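Local coordinates for flagellar motor switch protein FliG (Aquifex aeolicus, PDB 3HJL) that probably forms part of the rotor-mounted switch complex (C ring), which contacts the motor components that determine the direction of flagellar rotation, at residues Ser10-Ala15 with Phe43-Asp48; Asn59-Leu64 with Glu83-Val88; Glu112-Asp117 with Ser138-Lys143; Glu198-Ala203 with Arg234-Thr239; Leu217-Ile222 with Leu228-Ile233. All coordinates share one frame; numbering follows the deposited sequence.

How the contacts relate
FliG is a mainly helical, strand-free, elongated chain, and the five contacts are spread along it. Contacts 1 and 2 belong to the N-terminal domain, their centres 13 Å apart, and are joined by a salt bridge from Lys14 to Glu63; contact 1 is water-bridged at the surface, whereas contact 2 is buried and purely apolar. Contact 3, partly buried and held by a carboxylate, has its centre about 40 Å from that of contact 2. On the opposite side of the chain's centre from contacts 1 and 2, contacts 4 and 5 share helix 227-237, contact 5 nested inside the loop that contact 4 closes. Exposed contact 4 relies on a salt bridge, deeper contact 5 mainly on branched apolar side chains.

Contact 1 (Ser10-Ala15 with Phe43-Asp48)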
# COMPACT_ATOMS: atom_id res chain seq x y z
N SER A 10 -30.14 5.75 -37.11
CA SER A 10 -29.36 6.60 -36.20
C SER A 10 -29.84 8.05 -36.18
O SER A 10 -29.76 8.71 -35.14
CB SER A 10 -27.87 6.56 -36.52
OG SER A 10 -27.14 7.19 -35.46
N LYS A 11 -30.27 8.56 -37.34
CA LYS A 11 -30.89 9.89 -37.40
C LYS A 11 -32.16 9.90 -36.54
O LYS A 11 -32.36 10.80 -35.74
CB LYS A 11 -31.20 10.30 -38.83
CG LYS A 11 -29.95 10.55 -39.68
CD LYS A 11 -30.27 10.57 -41.18
CE LYS A 11 -29.00 10.58 -42.03
NZ LYS A 11 -29.28 10.51 -43.50
N ALA A 12 -32.98 8.85 -36.67
CA ALA A 12 -34.18 8.68 -35.82
C ALA A 12 -33.82 8.55 -34.34
O ALA A 12 -34.54 9.06 -33.49
CB ALA A 12 -34.99 7.47 -36.26
N GLN A 13 -32.73 7.84 -34.05
CA GLN A 13 -32.24 7.70 -32.67
C GLN A 13 -31.75 9.03 -32.08
O GLN A 13 -31.97 9.30 -30.90
CB GLN A 13 -31.14 6.62 -32.58
CG GLN A 13 -31.69 5.19 -32.59
CD GLN A 13 -30.61 4.11 -32.82
OE1 GLN A 13 -29.57 4.36 -33.43
NE2 GLN A 13 -30.90 2.89 -32.37
N LYS A 14 -31.08 9.84 -32.90
CA LYS A 14 -30.70 11.20 -32.50
C LYS A 14 -31.94 12.03 -32.18
O LYS A 14 -31.98 12.69 -31.15
CB LYS A 14 -29.90 11.92 -33.60
CG LYS A 14 -28.43 11.57 -33.65
CD LYS A 14 -27.72 12.44 -34.68
CE LYS A 14 -26.21 12.31 -34.56
NZ LYS A 14 -25.50 13.28 -35.44
N ALA A 15 -32.91 12.04 -33.09
CA ALA A 15 -34.20 12.71 -32.86
C ALA A 15 -34.84 12.29 -31.53
O ALA A 15 -35.32 13.14 -30.77
CB ALA A 15 -35.15 12.43 -34.00
N PHE A 43 -40.33 7.45 -28.55
CA PHE A 43 -40.10 6.84 -27.22
C PHE A 43 -39.57 5.41 -27.34
O PHE A 43 -38.64 5.04 -26.62
CB PHE A 43 -41.38 6.84 -26.35
CG PHE A 43 -41.91 8.23 -26.01
CD1 PHE A 43 -41.06 9.25 -25.58
CD2 PHE A 43 -43.28 8.47 -26.03
CE1 PHE A 43 -41.57 10.51 -25.25
CE2 PHE A 43 -43.79 9.73 -25.70
CZ PHE A 43 -42.93 10.75 -25.32
N ALA A 44 -40.13 4.63 -28.28
CA ALA A 44 -39.66 3.26 -28.51
C ALA A 44 -38.21 3.24 -29.01
O ALA A 44 -37.43 2.37 -28.63
CB ALA A 44 -40.59 2.52 -29.46
N LEU A 45 -37.86 4.22 -29.85
CA LEU A 45 -36.47 4.39 -30.30
C LEU A 45 -35.49 4.63 -29.13
O LEU A 45 -34.42 4.03 -29.09
CB LEU A 45 -36.35 5.53 -31.33
CG LEU A 45 -36.89 5.22 -32.72
CD1 LEU A 45 -37.15 6.50 -33.49
CD2 LEU A 45 -35.96 4.31 -33.49
N ALA A 46 -35.87 5.51 -28.20
CA ALA A 46 -35.03 5.84 -27.04
C ALA A 46 -34.87 4.64 -26.12
O ALA A 46 -33.76 4.31 -25.69
CB ALA A 46 -35.58 7.03 -26.28
N LYS A 47 -36.00 3.97 -25.83
CA LYS A 47 -36.02 2.77 -24.99
C LYS A 47 -35.18 1.62 -25.55
O LYS A 47 -34.58 0.86 -24.80
CB LYS A 47 -37.48 2.29 -24.80
CG LYS A 47 -37.64 1.18 -23.76
CD LYS A 47 -39.08 0.73 -23.60
CE LYS A 47 -39.19 -0.40 -22.56
NZ LYS A 47 -40.56 -0.99 -22.49
N ASP A 48 -35.15 1.49 -26.88
CA ASP A 48 -34.43 0.40 -27.54
C ASP A 48 -32.98 0.77 -27.93
O ASP A 48 -32.33 0.04 -28.69
CB ASP A 48 -35.23 -0.03 -28.78
CG ASP A 48 -34.87 -1.43 -29.26
OD1 ASP A 48 -34.89 -2.37 -28.45
OD2 ASP A 48 -34.61 -1.58 -30.47
O HOH W 1 -33.29 2.46 -31.01
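A single water molecule joins Gln13 to Leu45, and it is the polar centre of this helix pair. The water accepts a hydrogen bond of 2.8 Å from Gln13 NE2 and donates one of 2.7 Å to Leu45 O, close to the C-terminal end of helix 36-47. With CG lying beside the backbone N (chi1 -78°) and the next bond stretched out, the Gln13 chain carries its amide far enough to meet the water. No direct hydrogen bond links the two segments, so the water supplies the polar connection where the backbones come nearest, Gln13 CA lying 5.9 Å from Leu45 CA. Beside this bridge the contact is apolar. The CB of Leu45 is directed at helix 7-21, and its two methyls divide the work. CD1 presses on Ala12 CB at 3.6 Å and also lies 3.7 Å from Ala12 O, while CD2 approaches the aliphatic part of Gln13 more loosely, 4.5 Å from Gln13 CG. The same side chain touches Leu9 and Ala16, one turn to each side along helix 7-21, and Ala46 extends the packing to Leu20. Leu45 thus sits as a single knob in the hole formed by Leu9, Ala12, Gln13 and Ala16, in the manner of knobs-into-holes packing, between helices 7-21 and 36-47, which cross at a slant at the surface of the all-helical FliG N-terminal domain.

Contact 2 (Asn59-Leu64 with Glu83-Val88); sequences NIAEEL and ENIKKV
Ala61 and Ile85 bring the two helices together, their CA atoms 6.5 Å apart, and both segments are helical throughout. Helices 54-70 and 78-88 cross steeply here rather than running alongside each other, so the contact is small and gathers around one side chain. It is a buried helix-helix crossing in the core of the FliG N-terminal domain, made without any polar bond between the segments. The small Ala61 permits the close approach, since its CB gives Ile85 little bulk to clear. Ile85 is the inserting group. Its CG1 branch lies anti to the carbonyl carbon (chi1 -65°), and the extended second torsion drives CD1 straight toward the partner helix. That one methyl comes 3.6 Å from Ala61 CA, so it reaches the backbone of helix 54-70 and not merely its side chains. Leu64, one turn further along, packs its CD1 against the same methyl, and its chain meets that of Ile85 at a slant. Helix 7-21 supplies further walls: Val17 and Ser21 touch Ile85, and Leu18 touches Leu64, while Ile57 reaches Ile85 from the preceding turn of helix 54-70. Lys86, next in sequence, forms a salt bridge with Glu58. At the centre, Ile85 CD1 meets Ala61 CB and Leu64 CD1, each at 3.7 Å.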
# COMPACT_ATOMS: atom_id res chain seq x y z
N ASN A 59 -18.85 12.37 -26.17
CA ASN A 59 -18.52 12.76 -27.54
C ASN A 59 -19.78 12.87 -28.41
O ASN A 59 -19.89 13.79 -29.21
CB ASN A 59 -17.53 11.77 -28.17
CG ASN A 59 -16.16 11.78 -27.49
OD1 ASN A 59 -15.70 12.81 -26.99
ND2 ASN A 59 -15.50 10.64 -27.49
N ILE A 60 -20.72 11.94 -28.24
CA ILE A 60 -22.05 12.01 -28.88
C ILE A 60 -22.82 13.26 -28.43
O ILE A 60 -23.44 13.94 -29.25
CB ILE A 60 -22.93 10.77 -28.52
CG1 ILE A 60 -22.41 9.51 -29.22
CG2 ILE A 60 -24.39 10.99 -28.93
CD1 ILE A 60 -23.00 8.22 -28.67
N ALA A 61 -22.80 13.53 -27.12
CA ALA A 61 -23.48 14.68 -26.52
C ALA A 61 -22.94 16.00 -27.05
O ALA A 61 -23.70 16.90 -27.39
CB ALA A 61 -23.34 14.65 -24.98
N GLU A 62 -21.62 16.10 -27.11
CA GLU A 62 -20.92 17.28 -27.61
C GLU A 62 -21.07 17.47 -29.12
O GLU A 62 -21.03 18.60 -29.60
CB GLU A 62 -19.45 17.24 -27.22
CG GLU A 62 -19.23 17.50 -25.73
CD GLU A 62 -17.81 17.26 -25.28
OE1 GLU A 62 -16.96 16.91 -26.13
OE2 GLU A 62 -17.54 17.43 -24.07
N GLU A 63 -21.21 16.37 -29.86
CA GLU A 63 -21.49 16.44 -31.29
C GLU A 63 -22.90 16.99 -31.46
O GLU A 63 -23.08 17.98 -32.15
CB GLU A 63 -21.36 15.07 -31.96
CG GLU A 63 -21.31 15.17 -33.50
CD GLU A 63 -21.87 13.95 -34.21
OE1 GLU A 63 -23.06 13.62 -33.99
OE2 GLU A 63 -21.13 13.36 -35.03
N LEU A 64 -23.88 16.34 -30.82
CA LEU A 64 -25.30 16.77 -30.84
C LEU A 64 -25.48 18.23 -30.44
O LEU A 64 -26.29 18.93 -31.04
CB LEU A 64 -26.17 15.93 -29.89
CG LEU A 64 -26.89 14.68 -30.39
CD1 LEU A 64 -27.60 13.98 -29.22
CD2 LEU A 64 -27.90 15.03 -31.47
N GLU A 83 -25.95 15.85 -19.44
CA GLU A 83 -26.42 14.93 -18.39
C GLU A 83 -27.71 14.24 -18.79
O GLU A 83 -27.88 13.05 -18.52
CB GLU A 83 -26.61 15.67 -17.04
CG GLU A 83 -26.90 14.74 -15.82
CD GLU A 83 -27.26 15.51 -14.54
OE1 GLU A 83 -27.77 14.87 -13.59
OE2 GLU A 83 -27.03 16.74 -14.47
N ASN A 84 -28.63 14.98 -19.42
CA ASN A 84 -29.89 14.40 -19.90
C ASN A 84 -29.68 13.31 -20.96
O ASN A 84 -30.36 12.29 -20.93
CB ASN A 84 -30.84 15.48 -20.44
CG ASN A 84 -31.36 16.40 -19.35
OD1 ASN A 84 -31.10 16.21 -18.16
ND2 ASN A 84 -32.07 17.44 -19.75
N ILE A 85 -28.72 13.53 -21.87
CA ILE A 85 -28.33 12.50 -22.85
C ILE A 85 -27.72 11.28 -22.15
O ILE A 85 -27.96 10.15 -22.56
CB ILE A 85 -27.32 13.04 -23.92
CG1 ILE A 85 -27.97 14.12 -24.78
CG2 ILE A 85 -26.84 11.90 -24.84
CD1 ILE A 85 -27.00 14.79 -25.68
N LYS A 86 -26.97 11.51 -21.06
CA LYS A 86 -26.41 10.40 -20.26
C LYS A 86 -27.46 9.57 -19.51
O LYS A 86 -27.18 8.41 -19.16
CB LYS A 86 -25.33 10.90 -19.28
CG LYS A 86 -24.01 11.24 -19.95
CD LYS A 86 -22.93 11.57 -18.95
CE LYS A 86 -21.56 11.59 -19.61
NZ LYS A 86 -20.47 12.01 -18.67
N LYS A 87 -28.65 10.13 -19.27
CA LYS A 87 -29.76 9.37 -18.66
C LYS A 87 -30.49 8.52 -19.71
O LYS A 87 -30.95 7.42 -19.42
CB LYS A 87 -30.78 10.30 -17.97
CG LYS A 87 -30.22 11.32 -16.96
CD LYS A 87 -29.08 10.79 -16.06
CE LYS A 87 -29.53 9.64 -15.15
NZ LYS A 87 -28.45 9.24 -14.19
N VAL A 88 -30.60 9.05 -20.93
CA VAL A 88 -31.30 8.39 -22.02
C VAL A 88 -30.53 7.17 -22.52
O VAL A 88 -31.08 6.06 -22.57
CB VAL A 88 -31.52 9.37 -23.21
CG1 VAL A 88 -32.20 8.67 -24.38
CG2 VAL A 88 -32.33 10.59 -22.76

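Contact 3 (Glu112-Asp117 with Ser138-Lys143); sequences EIEKVD and SQLSPK
One carboxylate oxygen of Glu114 takes two hydrogen bonds from Ser141, joining the C-terminal part of helix 93-114 to the N-cap of helix 142-150 in the middle part of FliG. The backbone N of Ser141 reaches Glu114 OE2 at 3.1 Å through the syn lone pair, with an N-H...O angle of 158°. Ser141 OG donates to the same Glu114 OE2, also at 3.1 Å, but arrives on the anti side and 33° out of the carboxylate plane. Gripped by both, the carboxylate is likely to be restricted in its rotation. The other oxygen, Glu114 OE1, rests 3.3 Å from Leu140 CD2. That methyl also touches Ile113 CG2 at 3.9 Å, where the two side chains cross at about a right angle and give the polar clasp an apolar flank. A bend at the second torsion (chi2 80°) brings the Glu114 carboxylate round to Ser141. Were an alanine here, both donors of Ser141 would probably lose their common acceptor and the loop would be less firmly tied to helix 93-114. Further out, Ile113 packs on Ala179 and Leu182 of helix 172-193, Leu140 touches Ile148, and Lys144 NZ bonds to Val116 O. Before the cap, the loop carries its own brace: Gln139 NE2 donates to Ser138 OG at 3.1 Å, nearly in the amide plane.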
# COMPACT_ATOMS: atom_id res chain seq x y z
N GLU A 112 -14.43 -6.53 7.30
CA GLU A 112 -13.21 -6.59 8.11
C GLU A 112 -13.28 -5.67 9.32
O GLU A 112 -12.74 -5.99 10.39
CB GLU A 112 -11.97 -6.26 7.28
CG GLU A 112 -11.65 -7.28 6.21
CD GLU A 112 -11.27 -8.65 6.77
OE1 GLU A 112 -10.43 -8.72 7.71
OE2 GLU A 112 -11.80 -9.65 6.25
N ILE A 113 -13.90 -4.50 9.13
CA ILE A 113 -14.17 -3.54 10.22
C ILE A 113 -15.13 -4.14 11.26
O ILE A 113 -14.99 -3.91 12.46
CB ILE A 113 -14.81 -2.21 9.65
CG1 ILE A 113 -13.77 -1.35 8.94
CG2 ILE A 113 -15.46 -1.40 10.75
CD1 ILE A 113 -12.74 -0.71 9.91
N GLU A 114 -16.11 -4.89 10.77
CA GLU A 114 -17.13 -5.55 11.60
C GLU A 114 -16.50 -6.62 12.52
O GLU A 114 -17.04 -6.93 13.57
CB GLU A 114 -18.20 -6.20 10.71
CG GLU A 114 -19.65 -5.87 11.07
CD GLU A 114 -20.09 -4.51 10.56
OE1 GLU A 114 -19.21 -3.66 10.31
OE2 GLU A 114 -21.31 -4.26 10.45
N LYS A 115 -15.40 -7.22 12.08
CA LYS A 115 -14.67 -8.19 12.91
C LYS A 115 -13.90 -7.55 14.07
O LYS A 115 -13.59 -8.23 15.04
CB LYS A 115 -13.68 -8.97 12.05
CG LYS A 115 -14.33 -9.88 11.03
CD LYS A 115 -13.28 -10.51 10.14
CE LYS A 115 -13.87 -11.10 8.87
NZ LYS A 115 -12.78 -11.61 8.01
N VAL A 116 -13.59 -6.26 13.97
CA VAL A 116 -12.76 -5.58 14.95
C VAL A 116 -13.57 -5.26 16.21
O VAL A 116 -14.71 -4.88 16.11
CB VAL A 116 -12.12 -4.29 14.38
CG1 VAL A 116 -11.19 -3.65 15.40
CG2 VAL A 116 -11.37 -4.60 13.08
N ASP A 117 -12.98 -5.49 17.38
CA ASP A 117 -13.62 -5.20 18.65
C ASP A 117 -14.08 -3.73 18.68
O ASP A 117 -13.31 -2.82 18.43
CB ASP A 117 -12.62 -5.46 19.78
CG ASP A 117 -13.25 -5.44 21.14
OD1 ASP A 117 -13.28 -6.51 21.77
OD2 ASP A 117 -13.71 -4.37 21.59
N SER A 138 -22.86 5.33 9.71
CA SER A 138 -24.00 5.22 8.78
C SER A 138 -23.92 3.97 7.88
O SER A 138 -24.94 3.46 7.45
CB SER A 138 -24.13 6.46 7.88
OG SER A 138 -23.22 6.41 6.78
N GLN A 139 -22.69 3.51 7.59
CA GLN A 139 -22.46 2.36 6.71
C GLN A 139 -22.31 1.01 7.41
O GLN A 139 -22.18 -0.01 6.74
CB GLN A 139 -21.20 2.61 5.86
CG GLN A 139 -21.29 3.82 4.94
CD GLN A 139 -22.46 3.73 4.01
OE1 GLN A 139 -22.45 2.98 3.04
NE2 GLN A 139 -23.51 4.49 4.33
N LEU A 140 -22.31 1.00 8.75
CA LEU A 140 -22.16 -0.23 9.52
C LEU A 140 -23.52 -0.82 9.86
O LEU A 140 -24.54 -0.17 9.68
CB LEU A 140 -21.38 0.02 10.81
CG LEU A 140 -19.95 0.55 10.69
CD1 LEU A 140 -19.38 0.78 12.10
CD2 LEU A 140 -19.08 -0.39 9.89
N SER A 141 -23.53 -2.06 10.36
CA SER A 141 -24.76 -2.71 10.77
C SER A 141 -25.24 -2.01 12.05
O SER A 141 -24.41 -1.56 12.84
CB SER A 141 -24.55 -4.21 11.01
OG SER A 141 -23.84 -4.47 12.21
N PRO A 142 -26.57 -1.86 12.23
CA PRO A 142 -27.13 -1.20 13.43
C PRO A 142 -26.55 -1.65 14.77
O PRO A 142 -26.40 -0.83 15.68
CB PRO A 142 -28.61 -1.55 13.37
CG PRO A 142 -28.90 -1.79 11.93
CD PRO A 142 -27.62 -2.23 11.27
N LYS A 143 -26.25 -2.95 14.89
CA LYS A 143 -25.68 -3.47 16.13
C LYS A 143 -24.21 -3.09 16.31
O LYS A 143 -23.79 -2.85 17.43
CB LYS A 143 -25.87 -4.99 16.25
CG LYS A 143 -25.42 -5.59 17.62
CD LYS A 143 -26.07 -4.89 18.86
CE LYS A 143 -25.44 -5.34 20.18
NZ LYS A 143 -25.71 -4.38 21.29

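Contact 4 (Glu198-Ala203 with Arg234-Thr239)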
# COMPACT_ATOMS: atom_id res chain seq x y z
N GLU A 198 14.42 -9.58 15.79
CA GLU A 198 15.32 -9.59 14.63
C GLU A 198 15.30 -10.99 14.02
O GLU A 198 16.16 -11.82 14.31
CB GLU A 198 16.74 -9.16 15.01
CG GLU A 198 17.64 -8.89 13.82
CD GLU A 198 18.99 -8.30 14.22
OE1 GLU A 198 19.39 -7.28 13.61
OE2 GLU A 198 19.65 -8.83 15.15
N GLY A 199 14.30 -11.23 13.19
CA GLY A 199 14.07 -12.53 12.56
C GLY A 199 15.24 -13.16 11.82
O GLY A 199 15.45 -14.37 11.89
N THR A 200 16.00 -12.33 11.09
CA THR A 200 17.22 -12.80 10.40
C THR A 200 18.25 -13.36 11.40
O THR A 200 18.90 -14.37 11.12
CB THR A 200 17.87 -11.68 9.57
OG1 THR A 200 17.98 -10.49 10.36
CG2 THR A 200 17.03 -11.38 8.34
N ALA A 201 18.35 -12.73 12.57
CA ALA A 201 19.24 -13.18 13.64
C ALA A 201 18.76 -14.48 14.28
O ALA A 201 19.54 -15.40 14.48
CB ALA A 201 19.39 -12.09 14.71
N VAL A 202 17.47 -14.54 14.61
CA VAL A 202 16.86 -15.74 15.20
C VAL A 202 17.00 -16.94 14.24
O VAL A 202 17.43 -18.02 14.65
CB VAL A 202 15.38 -15.50 15.56
CG1 VAL A 202 14.71 -16.79 16.04
CG2 VAL A 202 15.24 -14.38 16.63
N ALA A 203 16.70 -16.72 12.96
CA ALA A 203 16.87 -17.74 11.91
C ALA A 203 18.33 -18.19 11.77
O ALA A 203 18.60 -19.37 11.56
CB ALA A 203 16.35 -17.20 10.56
N ARG A 234 22.68 -15.07 6.15
CA ARG A 234 24.10 -15.46 6.24
C ARG A 234 24.96 -14.40 6.93
O ARG A 234 25.93 -14.74 7.60
CB ARG A 234 24.70 -15.76 4.86
CG ARG A 234 24.01 -16.86 4.06
CD ARG A 234 24.86 -17.33 2.88
NE ARG A 234 25.35 -18.70 3.08
CZ ARG A 234 24.76 -19.81 2.63
NH1 ARG A 234 23.65 -19.78 1.87
NH2 ARG A 234 25.30 -20.99 2.91
N GLU A 235 24.65 -13.12 6.70
CA GLU A 235 25.29 -12.01 7.42
C GLU A 235 25.17 -12.15 8.94
O GLU A 235 26.12 -11.88 9.67
CB GLU A 235 24.69 -10.67 6.97
CG GLU A 235 25.12 -10.23 5.57
CD GLU A 235 24.42 -8.96 5.08
OE1 GLU A 235 23.49 -8.47 5.77
OE2 GLU A 235 24.80 -8.45 4.00
N LYS A 236 24.01 -12.61 9.40
CA LYS A 236 23.78 -12.84 10.83
C LYS A 236 24.39 -14.15 11.35
O LYS A 236 24.57 -14.29 12.57
CB LYS A 236 22.28 -12.81 11.12
CG LYS A 236 21.59 -11.50 10.77
CD LYS A 236 22.09 -10.35 11.61
CE LYS A 236 21.23 -9.13 11.44
NZ LYS A 236 21.75 -8.01 12.25
N MET A 237 24.67 -15.11 10.46
CA MET A 237 25.28 -16.41 10.84
C MET A 237 26.74 -16.27 11.27
O MET A 237 27.22 -17.06 12.09
CB MET A 237 25.15 -17.44 9.71
CG MET A 237 23.72 -18.00 9.54
SD MET A 237 23.49 -18.98 8.03
CE MET A 237 24.70 -20.28 8.24
N PHE A 238 27.47 -15.33 10.67
CA PHE A 238 28.80 -14.95 11.17
C PHE A 238 28.91 -13.43 11.23
O PHE A 238 28.90 -12.73 10.18
CB PHE A 238 29.95 -15.53 10.34
CG PHE A 238 31.29 -15.46 11.06
CD1 PHE A 238 31.72 -16.51 11.85
CD2 PHE A 238 32.05 -14.29 11.02
CE1 PHE A 238 32.90 -16.43 12.57
CE2 PHE A 238 33.23 -14.20 11.73
CZ PHE A 238 33.66 -15.28 12.50
N THR A 239 29.04 -12.94 12.48
CA THR A 239 29.13 -11.52 12.78
C THR A 239 30.56 -11.22 13.23
O THR A 239 31.35 -12.14 13.48
CB THR A 239 28.09 -11.11 13.88
OG1 THR A 239 28.02 -9.68 13.98
CG2 THR A 239 28.44 -11.69 15.25
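The electrostatic part of this contact is a salt bridge between Lys236 and Glu198, which ties the start of helix 199-209 to the last turn of helix 227-237 at a steep helix crossing on the protein surface. Lys236 NZ donates to Glu198 OE1 at 2.8 Å and approaches from well above the carboxylate plane, 60° out of it. Glu198 occupies the N-cap position, and its extended chain, with CG opposite the backbone N (chi1 -169°), is turned out to Lys236 and spans the gap between the helices. Van der Waals contact makes up the rest. Lys236 bends at its second torsion (chi2 -65°), laying its methylene groups over the first turn of helix 199-209 before the ammonium reaches Glu198. On the way, Lys236 CE lies 3.7 Å from Thr200 OG1, an approach in which the two side chains slant across each other. Nearer the backbone, Lys236 CB sits 3.7 Å from Thr200 O. The neighbouring Met237 touches Ala204, and Met237 O accepts a hydrogen bond from Asn208 ND2, so helix 199-209 is met over more than one turn. Lys236 CG also rests 3.9 Å from Ala201 N.

Contact 5 (Leu217-Ile222 with Leu228-Ile233); sequences LILQSI and LLEERI
Leu229 opens the contact from the second helix, its CB lying 4.3 Å from Ile222 CG2 in loose apolar packing. The tight turn at Asp226 makes a helical hairpin, the segment axes approaching to 8.8 Å at 141° between their directions. Glu230 comes next, at the closest backbone approach. Ile222 CG2, on the branch opposite its own backbone N, settles 3.8 Å from Glu230 N, while the extended Glu230 chain crosses to Leu219. There Glu230 OE2 stands 3.1 Å from Leu219 O; both are acceptors, so no hydrogen bond joins them, and the closeness is probably eased by Arg234 NH1, which forms a salt bridge with the same Glu230 OE2. With an alanine in place of Glu230, Arg234 NH1 would probably lose its carboxylate, leaving the guanidinium held by Glu216 at NH2. One helical turn on, Ile233 uses both branches: its CG2 meets Leu219 CD2 at 3.7 Å, and its CD1 meets Ile222 CD1 at 4.1 Å, the two isoleucine chains crossing at about a right angle. Leu207 of helix 199-209 touches Leu219 and Ile233 as well as Ile218, so helices 212-225 and 227-237 pack together against that third helix, with no strand involved.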
# COMPACT_ATOMS: atom_id res chain seq x y z
N LEU A 217 21.04 -26.88 2.86
CA LEU A 217 19.89 -27.19 1.99
C LEU A 217 18.73 -26.21 2.19
O LEU A 217 18.05 -25.86 1.22
CB LEU A 217 19.42 -28.65 2.16
CG LEU A 217 20.07 -29.67 1.21
CD1 LEU A 217 21.60 -29.64 1.28
CD2 LEU A 217 19.55 -31.08 1.48
N ILE A 218 18.52 -25.76 3.42
CA ILE A 218 17.48 -24.75 3.71
C ILE A 218 17.83 -23.40 3.08
O ILE A 218 17.01 -22.80 2.40
CB ILE A 218 17.27 -24.55 5.24
CG1 ILE A 218 16.54 -25.76 5.83
CG2 ILE A 218 16.44 -23.30 5.51
CD1 ILE A 218 16.50 -25.75 7.33
N LEU A 219 19.06 -22.95 3.33
CA LEU A 219 19.54 -21.66 2.82
C LEU A 219 19.54 -21.59 1.29
O LEU A 219 19.13 -20.58 0.72
CB LEU A 219 20.95 -21.35 3.35
CG LEU A 219 21.07 -20.97 4.83
CD1 LEU A 219 22.53 -21.08 5.30
CD2 LEU A 219 20.53 -19.54 5.05
N GLN A 220 19.98 -22.67 0.64
CA GLN A 220 20.02 -22.76 -0.83
C GLN A 220 18.63 -22.56 -1.43
O GLN A 220 18.46 -21.78 -2.36
CB GLN A 220 20.58 -24.12 -1.28
CG GLN A 220 21.12 -24.14 -2.72
CD GLN A 220 22.52 -23.51 -2.87
OE1 GLN A 220 23.13 -23.58 -3.94
NE2 GLN A 220 23.03 -22.90 -1.80
N SER A 221 17.64 -23.25 -0.87
CA SER A 221 16.24 -23.14 -1.30
C SER A 221 15.67 -21.73 -1.07
O SER A 221 14.91 -21.22 -1.90
CB SER A 221 15.38 -24.17 -0.57
OG SER A 221 14.01 -24.09 -0.95
N ILE A 222 16.03 -21.11 0.06
CA ILE A 222 15.62 -19.73 0.36
C ILE A 222 16.24 -18.76 -0.64
O ILE A 222 15.58 -17.83 -1.08
CB ILE A 222 16.00 -19.31 1.80
CG1 ILE A 222 15.06 -19.99 2.80
CG2 ILE A 222 15.91 -17.79 1.96
CD1 ILE A 222 15.37 -19.68 4.24
N LEU A 228 18.13 -12.27 -1.79
CA LEU A 228 18.41 -11.17 -0.88
C LEU A 228 18.19 -11.59 0.58
O LEU A 228 18.95 -11.19 1.45
CB LEU A 228 17.54 -9.95 -1.22
CG LEU A 228 18.03 -8.56 -0.77
CD1 LEU A 228 17.42 -7.46 -1.65
CD2 LEU A 228 17.76 -8.30 0.70
N LEU A 229 17.16 -12.41 0.83
CA LEU A 229 16.85 -12.87 2.20
C LEU A 229 17.92 -13.86 2.68
O LEU A 229 18.38 -13.77 3.82
CB LEU A 229 15.45 -13.52 2.29
CG LEU A 229 14.62 -13.38 3.59
CD1 LEU A 229 13.52 -14.45 3.64
CD2 LEU A 229 15.46 -13.42 4.86
N GLU A 230 18.30 -14.80 1.81
CA GLU A 230 19.37 -15.76 2.10
C GLU A 230 20.62 -15.04 2.58
O GLU A 230 21.19 -15.39 3.60
CB GLU A 230 19.72 -16.57 0.85
CG GLU A 230 20.85 -17.61 1.03
CD GLU A 230 21.47 -18.07 -0.28
OE1 GLU A 230 21.85 -17.21 -1.11
OE2 GLU A 230 21.65 -19.29 -0.45
N GLU A 231 21.03 -14.02 1.84
CA GLU A 231 22.22 -13.25 2.16
C GLU A 231 22.11 -12.52 3.49
O GLU A 231 23.07 -12.51 4.26
CB GLU A 231 22.57 -12.28 1.02
CG GLU A 231 23.74 -11.30 1.28
CD GLU A 231 25.10 -11.96 1.49
OE1 GLU A 231 26.10 -11.22 1.57
OE2 GLU A 231 25.19 -13.21 1.55
N ARG A 232 20.96 -11.90 3.76
CA ARG A 232 20.73 -11.23 5.05
C ARG A 232 20.78 -12.20 6.22
O ARG A 232 21.24 -11.83 7.31
CB ARG A 232 19.41 -10.45 5.04
CG ARG A 232 19.46 -9.21 4.15
CD ARG A 232 18.22 -8.32 4.25
NE ARG A 232 16.96 -9.07 4.21
CZ ARG A 232 16.15 -9.32 5.25
NH1 ARG A 232 16.41 -8.86 6.48
NH2 ARG A 232 15.03 -10.02 5.06
N ILE A 233 20.34 -13.44 6.00
CA ILE A 233 20.46 -14.49 7.01
C ILE A 233 21.93 -14.86 7.24
O ILE A 233 22.37 -14.93 8.39
CB ILE A 233 19.66 -15.78 6.64
CG1 ILE A 233 18.15 -15.51 6.66
CG2 ILE A 233 19.96 -16.91 7.63
CD1 ILE A 233 17.34 -16.60 5.99